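Local coordinates for hypothetical protein Atu1826 (Agrobacterium tumefaciens, PDB 2I3D) that is of unknown function but is probably an alpha/beta hydrolase, with a sequence related to the X-Pro dipeptidyl-peptidase (S15) family, at residues Y73-R78 and W125-S130; G79-R84 and D112-L117; G171-G176 and G189-L194; A182-V187 and H204-G209. One frame throughout, in Å; residues are numbered along the deposited sequence. Where two conformers were deposited one is given.

Contact 1: Y73-R78 and W125-S130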
loop_
_atom_site.group_PDB
_atom_site.type_symbol
_atom_site.label_atom_id
_atom_site.label_comp_id
_atom_site.label_asym_id
_atom_site.label_seq_id
_atom_site.Cartn_x
_atom_site.Cartn_y
_atom_site.Cartn_z
ATOM N N TYR B 73 -2.357 -11.057 8.362
ATOM C CA TYR B 73 -3.572 -11.280 9.136
ATOM C C TYR B 73 -4.248 -12.632 8.808
ATOM O O TYR B 73 -4.740 -13.306 9.712
ATOM C CB TYR B 73 -4.535 -10.129 8.878
ATOM C CG TYR B 73 -5.739 -10.109 9.777
ATOM C CD1 TYR B 73 -5.620 -9.835 11.144
ATOM C CD2 TYR B 73 -6.996 -10.351 9.254
ATOM C CE1 TYR B 73 -6.755 -9.814 11.973
ATOM C CE2 TYR B 73 -8.129 -10.341 10.069
ATOM C CZ TYR B 73 -7.991 -10.082 11.411
ATOM O OH TYR B 73 -9.153 -10.065 12.154
ATOM N N LEU B 74 -4.235 -13.046 7.530
ATOM C CA LEU B 74 -4.739 -14.365 7.135
ATOM C C LEU B 74 -4.068 -15.503 7.907
ATOM O O LEU B 74 -4.749 -16.390 8.489
ATOM C CB LEU B 74 -4.515 -14.565 5.633
ATOM C CG LEU B 74 -4.892 -15.966 5.132
ATOM C CD1 LEU B 74 -6.342 -16.340 5.557
ATOM C CD2 LEU B 74 -4.753 -15.950 3.574
ATOM N N PHE B 75 -2.746 -15.523 7.887
ATOM C CA PHE B 75 -2.044 -16.594 8.592
ATOM C C PHE B 75 -2.268 -16.521 10.102
ATOM O O PHE B 75 -2.453 -17.557 10.750
ATOM C CB PHE B 75 -0.567 -16.595 8.224
ATOM C CG PHE B 75 -0.306 -17.141 6.845
ATOM C CD1 PHE B 75 -0.177 -18.536 6.634
ATOM C CD2 PHE B 75 -0.246 -16.277 5.723
ATOM C CE1 PHE B 75 0.061 -19.054 5.323
ATOM C CE2 PHE B 75 -0.007 -16.781 4.393
ATOM C CZ PHE B 75 0.123 -18.171 4.188
ATOM N N GLN B 76 -2.266 -15.306 10.627
ATOM C CA GLN B 76 -2.531 -15.042 12.049
ATOM C C GLN B 76 -3.836 -15.708 12.454
ATOM O O GLN B 76 -3.923 -16.487 13.414
ATOM C CB GLN B 76 -2.670 -13.515 12.291
ATOM C CG GLN B 76 -2.958 -13.171 13.771
ATOM C CD GLN B 76 -2.931 -11.683 14.096
ATOM O OE1 GLN B 76 -2.566 -10.835 13.283
ATOM N NE2 GLN B 76 -3.317 -11.366 15.327
ATOM N N LYS B 77 -4.882 -15.370 11.708
ATOM C CA LYS B 77 -6.218 -15.871 12.013
ATOM C C LYS B 77 -6.321 -17.388 11.902
ATOM O O LYS B 77 -7.214 -17.958 12.522
ATOM C CB LYS B 77 -7.271 -15.276 11.087
ATOM C CG LYS B 77 -7.566 -13.804 11.226
ATOM C CD LYS B 77 -8.711 -13.452 10.211
ATOM C CE LYS B 77 -8.256 -13.709 8.746
ATOM N NZ LYS B 77 -9.302 -14.163 7.760
ATOM N N ARG B 78 -5.459 -18.028 11.099
ATOM C CA ARG B 78 -5.485 -19.492 10.948
ATOM C C ARG B 78 -4.527 -20.238 11.920
ATOM O O ARG B 78 -4.222 -21.432 11.726
ATOM C CB ARG B 78 -5.247 -19.902 9.491
ATOM C CG ARG B 78 -6.358 -19.472 8.543
ATOM C CD ARG B 78 -7.739 -19.880 9.018
ATOM N NE ARG B 78 -8.733 -19.597 7.984
ATOM C CZ ARG B 78 -9.482 -18.494 7.890
ATOM N NH1 ARG B 78 -9.393 -17.537 8.807
ATOM N NH2 ARG B 78 -10.335 -18.356 6.866
ATOM N N TRP B 125 5.269 -21.716 6.231
ATOM C CA TRP B 125 4.824 -21.177 4.938
ATOM C C TRP B 125 5.507 -19.863 4.678
ATOM O O TRP B 125 5.781 -19.125 5.613
ATOM C CB TRP B 125 3.326 -20.898 4.943
ATOM C CG TRP B 125 2.450 -22.129 4.690
ATOM C CD1 TRP B 125 2.349 -23.255 5.454
ATOM C CD2 TRP B 125 1.515 -22.281 3.620
ATOM N NE1 TRP B 125 1.398 -24.122 4.924
ATOM C CE2 TRP B 125 0.861 -23.541 3.805
ATOM C CE3 TRP B 125 1.130 -21.456 2.558
ATOM C CZ2 TRP B 125 -0.120 -23.999 2.939
ATOM C CZ3 TRP B 125 0.150 -21.912 1.678
ATOM C CH2 TRP B 125 -0.455 -23.175 1.871
ATOM N N VAL B 126 5.708 -19.548 3.407
ATOM C CA VAL B 126 6.197 -18.216 3.043
ATOM C C VAL B 126 5.173 -17.600 2.106
ATOM O O VAL B 126 4.627 -18.282 1.226
ATOM C CB VAL B 126 7.618 -18.271 2.390
ATOM C CG1 VAL B 126 7.596 -19.099 1.119
ATOM C CG2 VAL B 126 8.199 -16.859 2.152
ATOM N N ALA B 127 4.884 -16.326 2.305
ATOM C CA ALA B 127 3.980 -15.630 1.386
ATOM C C ALA B 127 4.692 -14.358 0.987
ATOM O O ALA B 127 5.150 -13.614 1.876
ATOM C CB ALA B 127 2.661 -15.317 2.071
ATOM N N GLY B 128 4.826 -14.102 -0.312
ATOM C CA GLY B 128 5.558 -12.924 -0.788
ATOM C C GLY B 128 4.793 -12.189 -1.880
ATOM O O GLY B 128 4.100 -12.819 -2.662
ATOM N N TYR B 129 4.942 -10.868 -1.944
ATOM C CA TYR B 129 4.248 -10.063 -2.953
ATOM C C TYR B 129 5.276 -9.337 -3.809
ATOM O O TYR B 129 6.156 -8.637 -3.291
ATOM C CB TYR B 129 3.304 -9.101 -2.184
ATOM C CG TYR B 129 2.663 -8.043 -3.033
ATOM C CD1 TYR B 129 2.347 -8.277 -4.376
ATOM C CD2 TYR B 129 2.362 -6.791 -2.478
ATOM C CE1 TYR B 129 1.759 -7.227 -5.185
ATOM C CE2 TYR B 129 1.803 -5.770 -3.255
ATOM C CZ TYR B 129 1.514 -5.990 -4.579
ATOM O OH TYR B 129 0.929 -4.941 -5.247
ATOM N N SER B 130 5.196 -9.544 -5.126
ATOM C CA SER B 130 6.057 -8.911 -6.079
ATOM C C SER B 130 7.525 -9.347 -5.858
ATOM O O SER B 130 7.803 -10.554 -5.850
ATOM C CB SER B 130 5.852 -7.387 -6.057
ATOM O OG SER B 130 6.371 -6.764 -7.227
#
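F75 reaches out from helix 66-77 and sets the far end of its ring against W125 and A127, two residues of strand 124-129 that point to the same side of the sheet. The ring is turned so that each of its outer corners has its own partner. CE2 rests on the methyl of A127, with F75 CE2 3.8 Å from A127 CB. On the other corner, F75 CE1 lies 3.8 Å from W125 CB, the root of the indole. CE3 of W125 then comes up to the phenyl edge, in its plane, 3.8 Å from F75 CZ. The two ring planes meet obliquely, at 54°. With its CG lying anti to the carbonyl carbon (chi1 -81°), W125 brings CE3 of its indole to that edge. No hydrogen bond crosses here, and all three residues are buried. F80 meets both rings edge-to-face, while A50, I52 and M150 of the flanking strands also touch F75. Beyond A127 the strand ends at Y129, and S130 follows in the turn before the next helix; G128 and S130 belong to a G-x-S-x-G pattern consistent with the nucleophile elbow of an alpha/beta hydrolase, whose central sheet is here covered by a helix.

Contact 2: G79-R84 and D112-L117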
loop_
_atom_site.group_PDB
_atom_site.type_symbol
_atom_site.label_atom_id
_atom_site.label_comp_id
_atom_site.label_asym_id
_atom_site.label_seq_id
_atom_site.Cartn_x
_atom_site.Cartn_y
_atom_site.Cartn_z
ATOM N N GLY B 79 -4.062 -19.529 12.950
ATOM C CA GLY B 79 -3.258 -20.130 14.030
ATOM C C GLY B 79 -1.764 -20.235 13.800
ATOM O O GLY B 79 -1.059 -20.907 14.565
ATOM N N PHE B 80 -1.254 -19.584 12.756
ATOM C CA PHE B 80 0.185 -19.599 12.500
ATOM C C PHE B 80 0.914 -18.611 13.428
ATOM O O PHE B 80 0.391 -17.541 13.767
ATOM C CB PHE B 80 0.496 -19.147 11.059
ATOM C CG PHE B 80 0.254 -20.205 9.997
ATOM C CD1 PHE B 80 -1.040 -20.606 9.687
ATOM C CD2 PHE B 80 1.327 -20.762 9.291
ATOM C CE1 PHE B 80 -1.267 -21.575 8.695
ATOM C CE2 PHE B 80 1.120 -21.735 8.311
ATOM C CZ PHE B 80 -0.179 -22.128 7.998
ATOM N N THR B 81 2.130 -18.961 13.829
ATOM C CA THR B 81 3.058 -17.965 14.374
ATOM C C THR B 81 3.523 -17.160 13.161
ATOM O O THR B 81 4.048 -17.733 12.201
ATOM C CB THR B 81 4.252 -18.652 15.056
ATOM O OG1 THR B 81 3.783 -19.228 16.284
ATOM C CG2 THR B 81 5.409 -17.668 15.319
ATOM N N THR B 82 3.358 -15.844 13.205
ATOM C CA THR B 82 3.457 -15.055 11.963
ATOM C C THR B 82 4.399 -13.893 12.126
ATOM O O THR B 82 4.339 -13.188 13.138
ATOM C CB THR B 82 2.028 -14.554 11.440
ATOM O OG1 THR B 82 1.097 -15.635 11.507
ATOM C CG2 THR B 82 2.091 -14.049 10.009
ATOM N N LEU B 83 5.260 -13.675 11.130
ATOM C CA LEU B 83 6.186 -12.535 11.137
ATOM C C LEU B 83 6.155 -11.852 9.781
ATOM O O LEU B 83 6.286 -12.539 8.776
ATOM C CB LEU B 83 7.619 -13.017 11.420
ATOM C CG LEU B 83 8.712 -11.949 11.361
ATOM C CD1 LEU B 83 8.608 -10.983 12.567
ATOM C CD2 LEU B 83 10.054 -12.610 11.302
ATOM N N ARG B 84 5.939 -10.535 9.735
ATOM C CA ARG B 84 6.307 -9.734 8.577
ATOM C C ARG B 84 7.428 -8.806 9.026
ATOM O O ARG B 84 7.542 -8.463 10.205
ATOM C CB ARG B 84 5.136 -8.927 8.002
ATOM C CG ARG B 84 4.453 -7.960 9.028
ATOM C CD ARG B 84 3.177 -7.353 8.399
ATOM N NE ARG B 84 2.777 -6.101 9.045
ATOM C CZ ARG B 84 2.083 -6.023 10.184
ATOM N NH1 ARG B 84 1.704 -7.117 10.843
ATOM N NH2 ARG B 84 1.768 -4.830 10.665
ATOM N N ASP B 112 15.071 -17.799 10.941
ATOM C CA ASP B 112 15.899 -18.354 12.056
ATOM C C ASP B 112 15.451 -17.777 13.404
ATOM O O ASP B 112 15.339 -18.502 14.423
ATOM C CB ASP B 112 17.383 -18.016 11.857
ATOM C CG ASP B 112 18.032 -18.786 10.714
ATOM O OD1 ASP B 112 17.484 -19.792 10.194
ATOM O OD2 ASP B 112 19.154 -18.385 10.358
ATOM N N TRP B 113 15.230 -16.464 13.425
ATOM C CA TRP B 113 14.803 -15.785 14.644
ATOM C C TRP B 113 13.483 -16.340 15.183
ATOM O O TRP B 113 13.401 -16.709 16.385
ATOM C CB TRP B 113 14.720 -14.298 14.406
ATOM C CG TRP B 113 14.279 -13.509 15.572
ATOM C CD1 TRP B 113 15.061 -13.080 16.620
ATOM C CD2 TRP B 113 12.958 -13.038 15.833
ATOM N NE1 TRP B 113 14.298 -12.349 17.499
ATOM C CE2 TRP B 113 13.003 -12.317 17.051
ATOM C CE3 TRP B 113 11.740 -13.140 15.152
ATOM C CZ2 TRP B 113 11.875 -11.705 17.600
ATOM C CZ3 TRP B 113 10.605 -12.534 15.708
ATOM C CH2 TRP B 113 10.687 -11.827 16.921
ATOM N N VAL B 114 12.458 -16.451 14.325
ATOM C CA VAL B 114 11.159 -16.987 14.765
ATOM C C VAL B 114 11.333 -18.433 15.216
ATOM O O VAL B 114 10.807 -18.841 16.256
ATOM C CB VAL B 114 10.022 -16.880 13.683
ATOM C CG1 VAL B 114 8.652 -17.297 14.287
ATOM C CG2 VAL B 114 9.927 -15.516 13.150
ATOM N N GLN B 115 12.114 -19.202 14.463
ATOM C CA GLN B 115 12.360 -20.581 14.845
ATOM C C GLN B 115 13.135 -20.739 16.165
ATOM O O GLN B 115 12.932 -21.712 16.889
ATOM C CB GLN B 115 13.061 -21.315 13.709
ATOM C CG GLN B 115 12.128 -21.660 12.556
ATOM C CD GLN B 115 12.863 -22.295 11.385
ATOM O OE1 GLN B 115 14.104 -22.308 11.333
ATOM N NE2 GLN B 115 12.100 -22.844 10.447
ATOM N N SER B 116 14.017 -19.792 16.470
ATOM C CA SER B 116 14.724 -19.795 17.775
ATOM C C SER B 116 13.717 -19.627 18.930
ATOM O O SER B 116 13.904 -20.201 20.011
ATOM C CB SER B 116 15.874 -18.760 17.823
ATOM O OG SER B 116 15.428 -17.399 17.985
ATOM N N LEU B 117 12.646 -18.858 18.696
ATOM C CA LEU B 117 11.596 -18.642 19.705
ATOM C C LEU B 117 10.560 -19.762 19.725
ATOM O O LEU B 117 9.848 -19.943 20.730
ATOM C CB LEU B 117 10.888 -17.297 19.498
ATOM C CG LEU B 117 11.720 -16.010 19.470
ATOM C CD1 LEU B 117 10.768 -14.796 19.443
ATOM C CD2 LEU B 117 12.671 -15.900 20.642
#
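L83 of strand 81-85 lies across from V114 and W113 on helix 101-117, and its side chain can be followed outward atom by atom. CB already has a neighbour, L83 CB being 3.8 Å from V114 CG2. CG comes next, 4.2 Å from that same V114 CG2, and here the chain forks. One branch, CD2, presses on the valine: L83 CD2 to V114 CG2 is 3.4 Å, tighter than usual for two methyl groups. The other branch, CD1, leaves for the indole and stops 4.0 Å from W113 CZ3, meeting the ring obliquely. The leucine and tryptophan side chains run roughly at right angles, whereas leucine and valine pass one another in opposite directions. V114 uses its second methyl as well, with V114 CG1 3.4 Å from T81 CG2, another close pair. In T81 a chi1 of -72° sets OG1 beside the backbone N and leaves the methyl CG2 anti to it, turned to the helix; OG1 instead accepts a hydrogen bond from the backbone N of S42. W113 also stacks on F28 and takes Y39 edge-to-face. Strand and helix segments run nearly antiparallel, at 152° with axes 9.8 Å apart, the usual helix-on-sheet layering of an alpha/beta hydrolase fold.

Contact 3: G171-G176 and G189-L194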
loop_
_atom_site.group_PDB
_atom_site.type_symbol
_atom_site.label_atom_id
_atom_site.label_comp_id
_atom_site.label_asym_id
_atom_site.label_seq_id
_atom_site.Cartn_x
_atom_site.Cartn_y
_atom_site.Cartn_z
ATOM N N GLY B 171 1.971 -24.802 -3.965
ATOM C CA GLY B 171 1.624 -23.459 -3.497
ATOM C C GLY B 171 0.739 -22.740 -4.503
ATOM O O GLY B 171 0.333 -23.299 -5.541
ATOM N N LEU B 172 0.479 -21.479 -4.190
ATOM C CA LEU B 172 -0.435 -20.615 -4.950
ATOM C C LEU B 172 0.363 -19.515 -5.652
ATOM O O LEU B 172 1.191 -18.842 -5.010
ATOM C CB LEU B 172 -1.397 -19.967 -3.944
ATOM C CG LEU B 172 -2.313 -18.872 -4.529
ATOM C CD1 LEU B 172 -3.328 -19.441 -5.500
ATOM C CD2 LEU B 172 -3.004 -18.140 -3.404
ATOM N N ILE B 173 0.082 -19.316 -6.945
ATOM C CA ILE B 173 0.606 -18.168 -7.680
ATOM C C ILE B 173 -0.632 -17.424 -8.114
ATOM O O ILE B 173 -1.552 -18.015 -8.710
ATOM C CB ILE B 173 1.487 -18.590 -8.872
ATOM C CG1 ILE B 173 2.753 -19.266 -8.348
ATOM C CG2 ILE B 173 1.829 -17.395 -9.742
ATOM C CD1 ILE B 173 3.694 -19.823 -9.417
ATOM N N ILE B 174 -0.673 -16.114 -7.815
ATOM C CA ILE B 174 -1.865 -15.348 -8.175
ATOM C C ILE B 174 -1.430 -14.019 -8.785
ATOM O O ILE B 174 -0.531 -13.354 -8.268
ATOM C CB ILE B 174 -2.862 -15.224 -6.957
ATOM C CG1 ILE B 174 -4.093 -14.407 -7.289
ATOM C CG2 ILE B 174 -2.092 -14.691 -5.710
ATOM C CD1 ILE B 174 -5.230 -14.875 -6.305
ATOM N N ASN B 175 -2.019 -13.679 -9.928
ATOM C CA ASN B 175 -1.597 -12.473 -10.687
ATOM C C ASN B 175 -2.808 -11.928 -11.395
ATOM O O ASN B 175 -3.807 -12.632 -11.557
ATOM C CB ASN B 175 -0.464 -12.749 -11.700
ATOM C CG ASN B 175 -0.895 -13.712 -12.850
ATOM O OD1 ASN B 175 -0.805 -13.387 -14.054
ATOM N ND2 ASN B 175 -1.335 -14.903 -12.475
ATOM N N GLY B 176 -2.729 -10.675 -11.782
ATOM C CA GLY B 176 -3.845 -10.061 -12.513
ATOM C C GLY B 176 -3.650 -9.974 -14.018
ATOM O O GLY B 176 -2.535 -9.802 -14.509
ATOM N N GLY B 189 4.194 -18.424 -18.377
ATOM C CA GLY B 189 5.383 -19.194 -18.780
ATOM C C GLY B 189 6.088 -19.791 -17.574
ATOM O O GLY B 189 6.544 -20.947 -17.615
ATOM N N LEU B 190 6.193 -19.017 -16.478
ATOM C CA LEU B 190 6.795 -19.558 -15.252
ATOM C C LEU B 190 5.898 -20.708 -14.703
ATOM O O LEU B 190 6.383 -21.786 -14.349
ATOM C CB LEU B 190 6.878 -18.475 -14.171
ATOM C CG LEU B 190 7.134 -18.932 -12.722
ATOM C CD1 LEU B 190 8.467 -19.649 -12.592
ATOM C CD2 LEU B 190 7.023 -17.746 -11.701
ATOM N N VAL B 191 4.585 -20.465 -14.659
ATOM C CA VAL B 191 3.667 -21.481 -14.147
ATOM C C VAL B 191 3.738 -22.753 -15.002
ATOM O O VAL B 191 3.820 -23.842 -14.456
ATOM C CB VAL B 191 2.264 -20.964 -14.067
ATOM C CG1 VAL B 191 1.284 -22.077 -13.654
ATOM C CG2 VAL B 191 2.214 -19.832 -13.027
ATOM N N GLU B 192 3.734 -22.607 -16.334
ATOM C CA GLU B 192 3.833 -23.785 -17.220
ATOM C C GLU B 192 5.112 -24.581 -16.944
ATOM O O GLU B 192 5.084 -25.838 -16.936
ATOM C CB GLU B 192 3.765 -23.383 -18.692
ATOM C CG GLU B 192 2.380 -22.980 -19.152
ATOM C CD GLU B 192 1.399 -24.148 -19.196
ATOM O OE1 GLU B 192 1.636 -25.140 -19.921
ATOM O OE2 GLU B 192 0.399 -24.077 -18.487
ATOM N N LYS B 193 6.232 -23.888 -16.723
ATOM C CA LYS B 193 7.487 -24.569 -16.366
ATOM C C LYS B 193 7.329 -25.363 -15.059
ATOM O O LYS B 193 7.657 -26.539 -14.987
ATOM C CB LYS B 193 8.643 -23.541 -16.292
ATOM C CG LYS B 193 9.928 -23.999 -15.639
ATOM C CD LYS B 193 10.582 -25.039 -16.500
ATOM C CE LYS B 193 11.868 -25.519 -15.849
ATOM N NZ LYS B 193 12.427 -26.717 -16.546
ATOM N N LEU B 194 6.742 -24.729 -14.037
ATOM C CA LEU B 194 6.607 -25.383 -12.745
ATOM C C LEU B 194 5.660 -26.567 -12.837
ATOM O O LEU B 194 5.863 -27.549 -12.118
ATOM C CB LEU B 194 6.099 -24.411 -11.677
ATOM C CG LEU B 194 7.101 -23.282 -11.397
ATOM C CD1 LEU B 194 6.566 -22.381 -10.253
ATOM C CD2 LEU B 194 8.531 -23.822 -11.121
#
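Apolar contact accounts for everything that crosses between strand 171-176 and helix 184-195 here, and I173 is the one strand residue that carries it. Its CD1 reaches two helix side chains at once: I173 CD1 is 3.9 Å from V191 CG2, and the same I173 CD1 is 3.9 Å from L194 CD1. The gamma branch adds a looser touch, I173 CG2 standing 4.1 Å from V191 CG2, so that a single valine methyl is met by both arms of the isoleucine. The longer arm owes its reach to its torsions: CG1 is anti to the carbonyl carbon (chi1 -67°) and CD1 extends it (chi2 176°) to the helix side chains. I173 and V191 slide by in opposite directions, while L194 comes across the isoleucine at about a right angle. V191 and L194 are three positions apart, which brings them to the same side of the helix.

Hydrogen bonding plays its part within each element and with the neighbouring strands. The helix is held by its own i to i-4 bonds, such as L194 N to L190 O at 3.0 Å. The backbone of I173 pairs with T203 and R205 on strand 202-207, and the side chain of N175 makes a weak bond to H204. Strand 171-176, helix 184-195 and strand 202-207 form a beta-alpha-beta crossover, and I173 seats the crossing helix on its first strand.

Contact 4: A182-V187 and H204-G209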
loop_
_atom_site.group_PDB
_atom_site.type_symbol
_atom_site.label_atom_id
_atom_site.label_comp_id
_atom_site.label_asym_id
_atom_site.label_seq_id
_atom_site.Cartn_x
_atom_site.Cartn_y
_atom_site.Cartn_z
ATOM N N ALA B 182 4.325 -7.164 -14.705
ATOM C CA ALA B 182 4.614 -8.580 -14.968
ATOM C C ALA B 182 3.418 -9.160 -15.724
ATOM O O ALA B 182 2.462 -9.636 -15.101
ATOM C CB ALA B 182 4.821 -9.312 -13.629
ATOM N N PRO B 183 3.402 -9.012 -17.067
ATOM C CA PRO B 183 2.261 -9.459 -17.879
ATOM C C PRO B 183 1.905 -10.944 -17.741
ATOM O O PRO B 183 2.732 -11.761 -17.371
ATOM C CB PRO B 183 2.710 -9.147 -19.303
ATOM C CG PRO B 183 3.615 -7.891 -19.096
ATOM C CD PRO B 183 4.407 -8.289 -17.896
ATOM N N GLU B 184 0.662 -11.253 -18.074
ATOM C CA GLU B 184 0.132 -12.611 -17.971
ATOM C C GLU B 184 1.004 -13.567 -18.717
ATOM O O GLU B 184 1.213 -14.676 -18.264
ATOM C CB GLU B 184 -1.224 -12.708 -18.672
ATOM C CG GLU B 184 -2.416 -12.335 -17.931
ATOM C CD GLU B 184 -3.649 -12.847 -18.687
ATOM O OE1 GLU B 184 -4.133 -12.120 -19.544
ATOM O OE2 GLU B 184 -4.065 -13.996 -18.474
ATOM N N LYS B 185 1.455 -13.190 -19.910
ATOM C CA LYS B 185 2.246 -14.139 -20.679
ATOM C C LYS B 185 3.482 -14.590 -19.895
ATOM O O LYS B 185 3.867 -15.756 -19.959
ATOM C CB LYS B 185 2.646 -13.543 -22.026
ATOM C CG LYS B 185 3.604 -14.399 -22.868
ATOM C CD LYS B 185 3.660 -13.893 -24.381
ATOM C CE LYS B 185 4.513 -12.653 -24.529
ATOM N NZ LYS B 185 4.602 -12.295 -25.998
ATOM N N ASP B 186 4.118 -13.653 -19.186
ATOM C CA ASP B 186 5.333 -13.991 -18.468
ATOM C C ASP B 186 4.999 -14.859 -17.258
ATOM O O ASP B 186 5.697 -15.861 -16.982
ATOM C CB ASP B 186 6.041 -12.725 -18.028
ATOM C CG ASP B 186 6.374 -11.867 -19.200
ATOM O OD1 ASP B 186 7.442 -12.089 -19.792
ATOM O OD2 ASP B 186 5.540 -11.033 -19.588
ATOM N N VAL B 187 3.953 -14.482 -16.515
ATOM C CA VAL B 187 3.570 -15.346 -15.376
ATOM C C VAL B 187 3.161 -16.744 -15.851
ATOM O O VAL B 187 3.495 -17.735 -15.202
ATOM C CB VAL B 187 2.501 -14.702 -14.463
ATOM C CG1 VAL B 187 2.250 -15.643 -13.242
ATOM C CG2 VAL B 187 3.031 -13.357 -13.984
ATOM N N HIS B 204 -2.799 -21.883 -9.797
ATOM C CA HIS B 204 -2.520 -20.608 -10.441
ATOM C C HIS B 204 -3.838 -19.906 -10.749
ATOM O O HIS B 204 -4.614 -20.381 -11.603
ATOM C CB HIS B 204 -1.748 -20.811 -11.734
ATOM C CG HIS B 204 -1.546 -19.549 -12.504
ATOM N ND1 HIS B 204 -1.404 -19.511 -13.881
ATOM C CD2 HIS B 204 -1.449 -18.264 -12.076
ATOM C CE1 HIS B 204 -1.221 -18.252 -14.264
ATOM N NE2 HIS B 204 -1.232 -17.482 -13.191
ATOM N N ARG B 205 -4.099 -18.791 -10.061
ATOM C CA ARG B 205 -5.297 -18.030 -10.344
ATOM C C ARG B 205 -4.918 -16.715 -11.013
ATOM O O ARG B 205 -4.032 -16.021 -10.545
ATOM C CB ARG B 205 -6.032 -17.748 -9.015
ATOM C CG ARG B 205 -7.290 -16.917 -9.143
ATOM C CD ARG B 205 -8.458 -17.698 -9.874
ATOM N NE ARG B 205 -9.500 -16.737 -10.219
ATOM C CZ ARG B 205 -10.188 -16.734 -11.353
ATOM N NH1 ARG B 205 -10.003 -17.695 -12.276
ATOM N NH2 ARG B 205 -11.110 -15.792 -11.545
ATOM N N THR B 206 -5.606 -16.363 -12.092
ATOM C CA THR B 206 -5.442 -15.083 -12.751
ATOM C C THR B 206 -6.709 -14.270 -12.468
ATOM O O THR B 206 -7.842 -14.733 -12.783
ATOM C CB THR B 206 -5.208 -15.244 -14.254
ATOM O OG1 THR B 206 -4.037 -16.062 -14.475
ATOM C CG2 THR B 206 -5.017 -13.848 -14.944
ATOM N N LEU B 207 -6.543 -13.101 -11.839
ATOM C CA LEU B 207 -7.715 -12.285 -11.471
ATOM C C LEU B 207 -8.036 -11.285 -12.550
ATOM O O LEU B 207 -7.215 -10.419 -12.853
ATOM C CB LEU B 207 -7.459 -11.465 -10.196
ATOM C CG LEU B 207 -7.410 -12.183 -8.866
ATOM C CD1 LEU B 207 -7.536 -11.168 -7.734
ATOM C CD2 LEU B 207 -8.549 -13.142 -8.803
ATOM N N PRO B 208 -9.257 -11.354 -13.109
ATOM C CA PRO B 208 -9.671 -10.350 -14.107
ATOM C C PRO B 208 -9.639 -8.930 -13.576
ATOM O O PRO B 208 -10.154 -8.647 -12.486
ATOM C CB PRO B 208 -11.130 -10.765 -14.449
ATOM C CG PRO B 208 -11.127 -12.274 -14.145
ATOM C CD PRO B 208 -10.305 -12.364 -12.865
ATOM N N GLY B 209 -9.038 -8.051 -14.346
ATOM C CA GLY B 209 -9.096 -6.651 -14.014
ATOM C C GLY B 209 -8.048 -6.191 -13.025
ATOM O O GLY B 209 -7.987 -4.979 -12.757
#
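V187 and H204 make the inner half of this contact, where the first turn of helix 184-195 lies over strand 202-207. A methyl of the valine comes up obliquely to the imidazole, V187 CG1 lying 3.9 Å from H204 NE2. The histidine's CG is anti to its own backbone nitrogen (chi1 175°), which carries the ring out from the strand to the helix; there N188, V191 and K195 also touch it. NE2 has a weak hydrogen bond with ND2 of N175 on the next strand, so the atom facing the valine has a polar partner as well. V187 is the one buried residue of the four that touch, with I173 and N175 beside it.

The helix is the connecting one of the beta-alpha-beta unit that runs from strand 171-176 to strand 202-207, the outermost strand at this side of the sheet within the chain. Its first turn is tied by V187 N to P183 O at 3.1 Å, with P183 at the N-cap position.

The other half lies nearer solvent: E184 and T206 are both partly exposed, though their touch is no longer. The E184 side chain, extended beyond CG, crosses that of T206 at about a right angle, and OE2 does the touching. E184 OE2 lies 3.7 Å from T206 CG2 and the carbon behind it, E184 CD, is 4.1 Å from that methyl. This is van der Waals contact with no hydrogen bond. D177 touches E184 and T206 alike, and E184 OE2 stays 6.9 Å from H204 NE2.

In the fold
All four contacts seat helices on one mixed sheet. Contact 2 is nested in the chain loop closed by contact 1, and the two touch: F80 N probably bonds to F75 O (3.1 Å) in the Schellman motif ending helix 66-77; the centres of the two contacts are about 12 Å apart. Contacts 3 and 4 share helix 184-195, and their strands pair directly, L207 N lying 2.8 Å from N175 O in a probable hydrogen bond. Contacts 2 and 4 lie on opposite sides of the chain's centre, about 31 Å apart between centres. The likely active site, a putative S130, H212, D179 triad, starts just after the strand of contact 1, where S130 OG bonds H212; beside contact 4, D179 accepts a bond from A182 N.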